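Local coordinates for protein peptidoglycan D,D-transpeptidase FtsI (Yersinia pestis, PDB 6SYN) that probably cross-links peptidoglycan as a penicillin-sensitive class B D,D-transpeptidase of the bacterial periplasm, at residues V412-A420 and Y434-T442. Sequence-based numbering, arbitrary orientation. Where two conformers were deposited one is given.
Sequences VVHMMESVA and YRIAIKTGT. With CB9 ((2R,4S)-2-[(1R)-1-{[(2S)-2-carboxy-2-phenylacetyl]amino}-2-oxoethyl]-5,5-dimethyl-1,3-thiazolidine-4-carboxylic acid), chain D.
Arg435 and Glu417 form a salt bridge of two hydrogen bonds, the arginine gripping the carboxylate side-on, NH2 to OE1 at 2.7 Å and NE to OE2 at 3.2 Å. Each oxygen offers its syn lone pair and the two planes lie only 28° apart; OE2 sits in the guanidinium plane, OE1 tilted from it. A bend at chi3 (53°) turns the arginine's end back onto the acid, and NH2 lies loosely at the edge of the His414 ring, near its plane.

Ile438 N reaches Met416 O in a weak hydrogen bond of 3.4 Å, while the CA-H of Glu417 points almost straight at Ile436 O.

The contact brings segment 412-420, on helix 406-416 and the residues beyond, against strand 437-446, an outermost strand of the antiparallel sheet in the transpeptidase domain. The strand carries the family's KTG motif, Lys439 to Gly441. Lys439 NZ is hydrogen-bonded to Thr440 O and to Ser304 OG; Thr440 OG1 donates to OAG and Thr442 OG1 to OAD of the thiazolidine carboxylate of the bound CB9. Thr442 N donates to CB9 O at 3.0 Å.

Ala437 CB packs against both Val413 CG1, 3.5 Å away, and Met416 CB. Val419 crosses Ile438, its CG1 lying 3.7 Å from Ile438 CG1, and Ala420 CB meets Ile438 CD1 at 4.2 Å. On the helix side, Tyr377 and Ile380 of helix 370-381 touch Met416.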
ATOM      1  N   VAL A 412      21.746  13.199  -6.166  1.00 13.85           N
ATOM      2  CA  VAL A 412      20.518  13.537  -5.384  1.00 13.64           C
ATOM      3  C   VAL A 412      20.205  12.392  -4.416  1.00 13.57           C
ATOM      4  O   VAL A 412      19.778  12.684  -3.283  1.00 13.37           O
ATOM      5  CB  VAL A 412      19.320  13.862  -6.296  1.00 13.57           C
ATOM      6  CG1 VAL A 412      18.039  14.066  -5.501  1.00 13.55           C
ATOM      7  CG2 VAL A 412      19.606  15.083  -7.156  1.00 13.68           C
ATOM      8  N   VAL A 413      20.406  11.141  -4.830  1.00 13.58           N
ATOM      9  CA  VAL A 413      20.301   9.986  -3.895  1.00 13.68           C
ATOM     10  C   VAL A 413      21.303  10.232  -2.759  1.00 14.03           C
ATOM     11  O   VAL A 413      20.895  10.109  -1.588  1.00 14.14           O
ATOM     12  CB  VAL A 413      20.508   8.627  -4.595  1.00 13.59           C
ATOM     13  CG1 VAL A 413      20.579   7.484  -3.594  1.00 13.56           C
ATOM     14  CG2 VAL A 413      19.411   8.345  -5.613  1.00 13.60           C
ATOM     15  N   HIS A 414      22.547  10.617  -3.072  1.00 14.39           N
ATOM     16  CA  HIS A 414      23.588  10.888  -2.042  1.00 14.69           C
ATOM     17  C   HIS A 414      23.118  12.020  -1.116  1.00 14.64           C
ATOM     18  O   HIS A 414      23.316  11.881   0.103  1.00 14.78           O
ATOM     19  CB  HIS A 414      24.973  11.176  -2.639  1.00 15.03           C
ATOM     20  CG  HIS A 414      25.980  11.470  -1.574  1.00 15.44           C
ATOM     21  ND1 HIS A 414      26.301  12.760  -1.193  1.00 15.68           N
ATOM     22  CD2 HIS A 414      26.679  10.653  -0.754  1.00 15.70           C
ATOM     23  CE1 HIS A 414      27.179  12.725  -0.209  1.00 15.71           C
ATOM     24  NE2 HIS A 414      27.427  11.447   0.080  1.00 15.80           N
ATOM     25  N   MET A 415      22.515  13.083  -1.668  1.00 14.52           N
ATOM     26  CA  MET A 415      21.881  14.191  -0.893  1.00 14.53           C
ATOM     27  C   MET A 415      20.821  13.632   0.068  1.00 14.17           C
ATOM     28  O   MET A 415      20.724  14.137   1.207  1.00 14.14           O
ATOM     29  CB  MET A 415      21.204  15.211  -1.813  1.00 14.74           C
ATOM     30  CG  MET A 415      22.152  16.245  -2.375  1.00 14.89           C
ATOM     31  SD  MET A 415      21.348  17.232  -3.653  1.00 15.06           S
ATOM     32  CE  MET A 415      22.750  18.169  -4.262  1.00 15.44           C
ATOM     33  N   MET A 416      20.056  12.628  -0.370  1.00 13.67           N
ATOM     34  CA  MET A 416      18.913  12.064   0.402  1.00 13.22           C
ATOM     35  C   MET A 416      19.413  11.262   1.615  1.00 12.96           C
ATOM     36  O   MET A 416      18.577  10.985   2.497  1.00 12.75           O
ATOM     37  CB  MET A 416      18.029  11.189  -0.493  1.00 12.93           C
ATOM     38  CG  MET A 416      17.122  12.002  -1.397  1.00 12.71           C
ATOM     39  SD  MET A 416      16.641  11.104  -2.889  1.00 12.78           S
ATOM     40  CE  MET A 416      15.471   9.922  -2.225  1.00 12.73           C
ATOM     41  N   GLU A 417      20.713  10.928   1.676  1.00 12.71           N
ATOM     42  CA  GLU A 417      21.349  10.221   2.827  1.00 12.60           C
ATOM     43  C   GLU A 417      21.324  11.118   4.065  1.00 12.32           C
ATOM     44  O   GLU A 417      21.347  10.593   5.193  1.00 12.29           O
ATOM     45  CB  GLU A 417      22.798   9.857   2.516  1.00 12.82           C
ATOM     46  CG  GLU A 417      22.924   8.865   1.380  1.00 13.10           C
ATOM     47  CD  GLU A 417      24.169   8.004   1.413  1.00 13.06           C
ATOM     48  OE1 GLU A 417      24.785   7.840   0.353  1.00 13.35           O
ATOM     49  OE2 GLU A 417      24.508   7.496   2.494  1.00 13.19           O
ATOM     50  N   SER A 418      21.297  12.426   3.824  1.00 12.14           N
ATOM     51  CA  SER A 418      21.306  13.516   4.829  1.00 11.97           C
ATOM     52  C   SER A 418      20.068  13.449   5.733  1.00 11.57           C
ATOM     53  O   SER A 418      20.147  13.945   6.873  1.00 11.86           O
ATOM     54  CB  SER A 418      21.380  14.838   4.117  1.00 12.23           C
ATOM     55  OG  SER A 418      21.708  15.879   5.016  1.00 12.71           O
ATOM     56  N   VAL A 419      18.962  12.883   5.247  1.00 10.95           N
ATOM     57  CA  VAL A 419      17.640  12.939   5.933  1.00 10.56           C
ATOM     58  C   VAL A 419      17.664  11.991   7.142  1.00 10.24           C
ATOM     59  O   VAL A 419      17.063  12.352   8.165  1.00 10.34           O
ATOM     60  CB  VAL A 419      16.489  12.649   4.947  1.00 10.53           C
ATOM     61  CG1 VAL A 419      15.123  12.655   5.620  1.00 10.51           C
ATOM     62  CG2 VAL A 419      16.503  13.634   3.787  1.00 10.52           C
ATOM     63  N   ALA A 420      18.364  10.853   7.049  1.00  9.90           N
ATOM     64  CA  ALA A 420      18.486   9.832   8.119  1.00  9.57           C
ATOM     65  C   ALA A 420      19.819   9.974   8.872  1.00  9.27           C
ATOM     66  O   ALA A 420      20.076   9.146   9.765  1.00  9.19           O
ATOM     67  CB  ALA A 420      18.344   8.452   7.525  1.00  9.61           C
ATOM     68  N   TYR A 434      23.968   0.115   7.602  1.00 11.99           N
ATOM     69  CA  TYR A 434      23.507   0.408   6.219  1.00 12.39           C
ATOM     70  C   TYR A 434      23.335   1.918   6.041  1.00 12.74           C
ATOM     71  O   TYR A 434      22.926   2.601   7.005  1.00 12.97           O
ATOM     72  CB  TYR A 434      22.172  -0.277   5.919  1.00 12.48           C
ATOM     73  CG  TYR A 434      22.207  -1.783   5.827  1.00 12.58           C
ATOM     74  CD1 TYR A 434      22.515  -2.427   4.641  1.00 12.52           C
ATOM     75  CD2 TYR A 434      21.893  -2.570   6.926  1.00 12.84           C
ATOM     76  CE1 TYR A 434      22.524  -3.810   4.550  1.00 12.64           C
ATOM     77  CE2 TYR A 434      21.902  -3.954   6.855  1.00 12.81           C
ATOM     78  CZ  TYR A 434      22.218  -4.579   5.661  1.00 12.74           C
ATOM     79  OH  TYR A 434      22.224  -5.942   5.590  1.00 12.66           O
ATOM     80  N   ARG A 435      23.630   2.399   4.830  1.00 12.94           N
ATOM     81  CA  ARG A 435      23.350   3.776   4.349  1.00 13.09           C
ATOM     82  C   ARG A 435      22.009   3.770   3.615  1.00 12.60           C
ATOM     83  O   ARG A 435      21.765   2.814   2.843  1.00 12.56           O
ATOM     84  CB  ARG A 435      24.433   4.245   3.375  1.00 13.74           C
ATOM     85  CG  ARG A 435      25.861   4.120   3.889  1.00 14.25           C
ATOM     86  CD  ARG A 435      26.854   4.121   2.740  1.00 14.80           C
ATOM     87  NE  ARG A 435      26.684   5.255   1.840  1.00 15.23           N
ATOM     88  CZ  ARG A 435      27.231   5.360   0.629  1.00 15.89           C
ATOM     89  NH1 ARG A 435      27.994   4.389   0.146  1.00 15.98           N
ATOM     90  NH2 ARG A 435      27.014   6.440  -0.103  1.00 16.17           N
ATOM     91  N   ILE A 436      21.178   4.795   3.828  1.00 12.05           N
ATOM     92  CA  ILE A 436      19.813   4.882   3.231  1.00 11.57           C
ATOM     93  C   ILE A 436      19.587   6.283   2.652  1.00 11.28           C
ATOM     94  O   ILE A 436      20.114   7.255   3.212  1.00 11.24           O
ATOM     95  CB  ILE A 436      18.706   4.491   4.238  0.50 11.49           C
ATOM     96  CG1 ILE A 436      18.513   5.522   5.353  0.50 11.42           C
ATOM     97  CG2 ILE A 436      18.949   3.099   4.802  0.50 11.45           C
ATOM     98  CD1 ILE A 436      17.340   5.220   6.257  0.50 11.38           C
ATOM     99  N   ALA A 437      18.831   6.348   1.555  1.00 11.00           N
ATOM    100  CA  ALA A 437      18.373   7.583   0.886  1.00 10.81           C
ATOM    101  C   ALA A 437      16.846   7.672   1.003  1.00 10.63           C
ATOM    102  O   ALA A 437      16.136   7.007   0.215  1.00 10.60           O
ATOM    103  CB  ALA A 437      18.837   7.587  -0.548  1.00 10.83           C
ATOM    104  N   ILE A 438      16.370   8.457   1.972  1.00 10.43           N
ATOM    105  CA  ILE A 438      14.923   8.676   2.253  1.00 10.19           C
ATOM    106  C   ILE A 438      14.583  10.158   2.096  1.00 10.06           C
ATOM    107  O   ILE A 438      15.490  11.006   2.125  1.00  9.97           O
ATOM    108  CB  ILE A 438      14.548   8.193   3.668  1.00 10.25           C
ATOM    109  CG1 ILE A 438      15.161   9.074   4.762  1.00 10.22           C
ATOM    110  CG2 ILE A 438      14.920   6.734   3.849  1.00 10.31           C
ATOM    111  CD1 ILE A 438      14.445   8.987   6.093  1.00 10.17           C
ATOM    112  N   LYS A 439      13.289  10.431   1.974  1.00  9.92           N
ATOM    113  CA  LYS A 439      12.682  11.767   2.157  1.00  9.75           C
ATOM    114  C   LYS A 439      11.435  11.587   3.026  1.00  9.83           C
ATOM    115  O   LYS A 439      10.614  10.708   2.706  1.00  9.84           O
ATOM    116  CB  LYS A 439      12.345  12.362   0.790  1.00  9.58           C
ATOM    117  CG  LYS A 439      11.792  13.778   0.821  1.00  9.51           C
ATOM    118  CD  LYS A 439      12.824  14.814   1.203  1.00  9.41           C
ATOM    119  CE  LYS A 439      12.217  16.144   1.575  1.00  9.32           C
ATOM    120  NZ  LYS A 439      11.562  16.082   2.899  1.00  9.32           N
ATOM    121  N   THR A 440      11.309  12.364   4.099  1.00  9.96           N
ATOM    122  CA  THR A 440      10.080  12.418   4.926  1.00 10.10           C
ATOM    123  C   THR A 440       9.055  13.319   4.238  1.00 10.27           C
ATOM    124  O   THR A 440       9.421  14.028   3.283  1.00 10.33           O
ATOM    125  CB  THR A 440      10.360  12.937   6.341  1.00 10.08           C
ATOM    126  OG1 THR A 440      10.949  14.232   6.207  1.00 10.04           O
ATOM    127  CG2 THR A 440      11.259  12.015   7.133  1.00 10.05           C
ATOM    128  N   GLY A 441       7.822  13.285   4.733  1.00 10.54           N
ATOM    129  CA  GLY A 441       6.719  14.151   4.291  1.00 10.78           C
ATOM    130  C   GLY A 441       5.620  14.175   5.335  1.00 11.14           C
ATOM    131  O   GLY A 441       5.390  13.130   5.988  1.00 11.02           O
ATOM    132  N   THR A 442       5.004  15.343   5.521  1.00 11.54           N
ATOM    133  CA  THR A 442       3.784  15.553   6.337  1.00 11.80           C
ATOM    134  C   THR A 442       2.827  16.388   5.483  1.00 12.23           C
ATOM    135  O   THR A 442       2.967  17.629   5.485  1.00 12.49           O
ATOM    136  CB  THR A 442       4.113  16.208   7.688  1.00 11.67           C
ATOM    137  OG1 THR A 442       5.314  15.634   8.207  1.00 11.47           O
ATOM    138  CG2 THR A 442       2.996  16.063   8.698  1.00 11.56           C
TER
HETATM  139  C   CB9 D 603       6.408  18.566   3.422  1.00 18.06           C
HETATM  140  N   CB9 D 603       5.280  20.098   5.059  1.00 19.93           N
HETATM  141  O   CB9 D 603       5.675  17.634   3.651  1.00 18.06           O
HETATM  142  CA  CB9 D 603       6.470  19.849   4.242  1.00 19.20           C
HETATM  143  CB  CB9 D 603       7.804  19.906   5.041  1.00 19.31           C
HETATM  144  CAA CB9 D 603       9.096  19.135   8.357  1.00 19.03           C
HETATM  145  CAB CB9 D 603       6.616  19.071   8.627  1.00 19.10           C
HETATM  146  OAD CB9 D 603       7.871  16.117   7.921  1.00 19.09           O
HETATM  147  OAE CB9 D 603       1.711  23.099   5.781  1.00 20.36           O
HETATM  148  OAF CB9 D 603       4.558  21.711   3.682  1.00 22.06           O
HETATM  149  OAG CB9 D 603       9.176  16.269   6.197  1.00 18.60           O
HETATM  150  OAH CB9 D 603       1.827  21.408   4.495  1.00 20.37           O
HETATM  151  CAJ CB9 D 603       3.342  20.378   9.949  1.00 20.75           C
HETATM  152  CAK CB9 D 603       4.139  21.460   9.656  1.00 20.89           C
HETATM  153  CAL CB9 D 603       2.647  19.749   8.943  1.00 20.63           C
HETATM  154  CAM CB9 D 603       4.244  21.912   8.350  1.00 20.54           C
HETATM  155  CAN CB9 D 603       2.753  20.194   7.631  1.00 20.62           C
HETATM  156  NAP CB9 D 603       8.350  18.584   5.381  1.00 19.14           N
HETATM  157  SAQ CB9 D 603       7.606  20.710   6.662  1.00 19.72           S
HETATM  158  CAR CB9 D 603       8.291  16.679   6.924  1.00 19.11           C
HETATM  159  CAS CB9 D 603       2.275  22.127   5.351  1.00 20.30           C
HETATM  160  CAT CB9 D 603       4.537  21.178   4.791  1.00 20.45           C
HETATM  161  CAU CB9 D 603       3.582  21.266   7.314  1.00 20.56           C
HETATM  162  CAX CB9 D 603       7.647  18.022   6.540  1.00 19.23           C
HETATM  163  CAY CB9 D 603       3.683  21.826   5.901  1.00 20.47           C
HETATM  164  CAZ CB9 D 603       7.761  19.138   7.630  1.00 19.13           C